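Side-chain contact in Blr3880 protein (Bradyrhizobium japonicum, PDB 2OOD), which probably catalyses the zinc-dependent hydrolytic deamination of guanine to xanthine and ammonia, a step of purine breakdown: residues L416-H421 against M445-D450. Residues are numbered along the deposited sequence; the frame is centred on the assembly and turned at random.
Sequences LAQPWH and MMVGDD
Gln418, in the short helix 418-422, and Val447, next to Gly448, bring the two backbones to 6.2 Å between their CA atoms. No hydrogen bond links the two segments, so the pairing rests on van der Waals contact. Val447 points its CB at the other segment and divides its branches between two partners. CG1, anti to the backbone N (chi1 -171°), lies 3.8 Å from Gln418 CG and also meets the amide end of that glutamine. CG2 turns instead to the His421 ring, which it approaches obliquely. The glutamine sets out across the contact rather than into it, but a bend at chi2 (-68°) swings its amide over the valine, with OE1 3.6 Å from Val447 CB. OE1 also lies at the edge of the His421 ring, in its plane, so valine, amide and imidazole form one compact group. At the other end of the amide, NE2 comes to 3.8 Å from Gly448 N, a packing distance, while it gives a weak hydrogen bond to Gly413 O. An alanine in place of Gln418 would probably leave Val447 CG1 and CB without their amide cover, open a gap beside Gly448 and lose the weak tie to Gly413. Gln415 NE2 bonds to Val447 O, giving the valine carbonyl a partner just before the first segment. Far from the zinc and guanine site, the contact packs helix 418-422, which follows strand 406-409, against the C-terminal part of helix 434-447, which precedes strand 453-458; strands 406-409 and 453-458 pair antiparallel. Gln418 and His421 also touch Ala443 in the longer helix, and Leu88 of the second subunit packs on Val447.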
loop_
_atom_site.group_PDB
_atom_site.type_symbol
_atom_site.label_atom_id
_atom_site.label_comp_id
_atom_site.label_asym_id
_atom_site.label_seq_id
_atom_site.Cartn_x
_atom_site.Cartn_y
_atom_site.Cartn_z
ATOM N N LEU A 416 -5.899 -13.802 2.210
ATOM C CA LEU A 416 -6.335 -14.967 2.973
ATOM C C LEU A 416 -6.637 -14.716 4.448
ATOM O O LEU A 416 -7.557 -15.314 5.004
ATOM C CB LEU A 416 -5.274 -16.068 2.881
ATOM C CG LEU A 416 -5.679 -17.460 2.396
ATOM C CD1 LEU A 416 -4.666 -18.475 2.898
ATOM C CD2 LEU A 416 -7.061 -17.804 2.911
ATOM N N ALA A 417 -5.857 -13.843 5.081
ATOM C CA ALA A 417 -6.010 -13.545 6.505
ATOM C C ALA A 417 -7.261 -12.790 6.932
ATOM O O ALA A 417 -7.614 -12.803 8.110
ATOM C CB ALA A 417 -4.782 -12.795 6.998
ATOM N N GLN A 418 -7.928 -12.134 5.989
ATOM C CA GLN A 418 -9.123 -11.347 6.296
ATOM C C GLN A 418 -10.235 -11.930 7.144
ATOM O O GLN A 418 -10.563 -11.393 8.202
ATOM C CB GLN A 418 -9.779 -10.833 5.017
ATOM C CG GLN A 418 -9.547 -9.379 4.714
ATOM C CD GLN A 418 -10.214 -8.431 5.694
ATOM O OE1 GLN A 418 -10.094 -8.573 6.913
ATOM N NE2 GLN A 418 -10.907 -7.439 5.156
ATOM N N PRO A 419 -10.849 -13.031 6.684
ATOM C CA PRO A 419 -11.941 -13.634 7.433
ATOM C C PRO A 419 -11.697 -14.153 8.835
ATOM O O PRO A 419 -12.641 -14.200 9.599
ATOM C CB PRO A 419 -12.453 -14.711 6.473
ATOM C CG PRO A 419 -11.183 -15.201 5.781
ATOM C CD PRO A 419 -10.428 -13.910 5.572
ATOM N N TRP A 420 -10.475 -14.554 9.184
ATOM C CA TRP A 420 -10.226 -15.026 10.551
ATOM C C TRP A 420 -10.017 -13.809 11.412
ATOM O O TRP A 420 -10.230 -13.835 12.623
ATOM C CB TRP A 420 -9.009 -15.946 10.636
ATOM C CG TRP A 420 -8.975 -16.664 11.946
ATOM C CD1 TRP A 420 -10.036 -17.226 12.588
ATOM C CD2 TRP A 420 -7.833 -16.903 12.778
ATOM N NE1 TRP A 420 -9.633 -17.796 13.768
ATOM C CE2 TRP A 420 -8.285 -17.613 13.910
ATOM C CE3 TRP A 420 -6.474 -16.588 12.679
ATOM C CZ2 TRP A 420 -7.424 -18.014 14.934
ATOM C CZ3 TRP A 420 -5.618 -16.992 13.704
ATOM C CH2 TRP A 420 -6.100 -17.695 14.813
ATOM N N HIS A 421 -9.591 -12.733 10.759
ATOM C CA HIS A 421 -9.359 -11.458 11.420
ATOM C C HIS A 421 -10.695 -10.778 11.713
ATOM O O HIS A 421 -10.937 -10.267 12.812
ATOM C CB HIS A 421 -8.501 -10.559 10.527
ATOM C CG HIS A 421 -8.425 -9.142 11.002
ATOM N ND1 HIS A 421 -8.943 -8.085 10.283
ATOM C CD2 HIS A 421 -7.931 -8.610 12.145
ATOM C CE1 HIS A 421 -8.776 -6.965 10.964
ATOM N NE2 HIS A 421 -8.165 -7.257 12.097
HETATM N N MSE A 445 -10.365 -1.494 4.778
HETATM C CA MSE A 445 -9.330 -0.521 4.423
HETATM C C MSE A 445 -7.904 -1.056 4.509
HETATM O O MSE A 445 -7.146 -1.002 3.541
HETATM C CB MSE A 445 -9.373 0.684 5.366
HETATM C CG MSE A 445 -10.454 1.710 5.159
HETATM SE SE MSE A 445 -10.340 3.001 6.643
HETATM C CE MSE A 445 -11.674 4.297 6.051
HETATM N N MSE A 446 -7.545 -1.555 5.691
HETATM C CA MSE A 446 -6.192 -2.024 5.964
HETATM C C MSE A 446 -5.826 -3.476 5.669
HETATM O O MSE A 446 -4.684 -3.750 5.306
HETATM C CB MSE A 446 -5.841 -1.725 7.423
HETATM C CG MSE A 446 -6.235 -0.339 7.903
HETATM SE SE MSE A 446 -5.540 1.126 6.808
HETATM C CE MSE A 446 -3.626 0.749 6.962
ATOM N N VAL A 447 -6.756 -4.411 5.834
ATOM C CA VAL A 447 -6.427 -5.808 5.572
ATOM C C VAL A 447 -6.896 -6.295 4.208
ATOM O O VAL A 447 -6.345 -7.255 3.670
ATOM C CB VAL A 447 -7.000 -6.734 6.656
ATOM C CG1 VAL A 447 -6.468 -8.134 6.472
ATOM C CG2 VAL A 447 -6.628 -6.216 8.020
ATOM N N GLY A 448 -7.904 -5.628 3.648
ATOM C CA GLY A 448 -8.416 -6.014 2.343
ATOM C C GLY A 448 -8.034 -5.046 1.234
ATOM O O GLY A 448 -7.129 -4.228 1.403
ATOM N N ASP A 449 -8.708 -5.162 0.092
ATOM C CA ASP A 449 -8.489 -4.290 -1.064
ATOM C C ASP A 449 -9.738 -4.254 -1.949
ATOM O O ASP A 449 -10.849 -4.349 -1.425
ATOM C CB ASP A 449 -7.256 -4.720 -1.873
ATOM C CG ASP A 449 -7.184 -6.216 -2.101
ATOM O OD1 ASP A 449 -8.233 -6.815 -2.402
ATOM O OD2 ASP A 449 -6.072 -6.787 -1.993
ATOM N N ASP A 450 -9.598 -4.123 -3.268
ATOM C CA ASP A 450 -10.808 -4.057 -4.086
ATOM C C ASP A 450 -11.617 -5.352 -4.132
ATOM O O ASP A 450 -12.767 -5.346 -4.574
ATOM C CB ASP A 450 -10.520 -3.536 -5.514
ATOM C CG ASP A 450 -9.701 -4.494 -6.363
ATOM O OD1 ASP A 450 -10.030 -5.697 -6.440
ATOM O OD2 ASP A 450 -8.730 -4.025 -6.986
#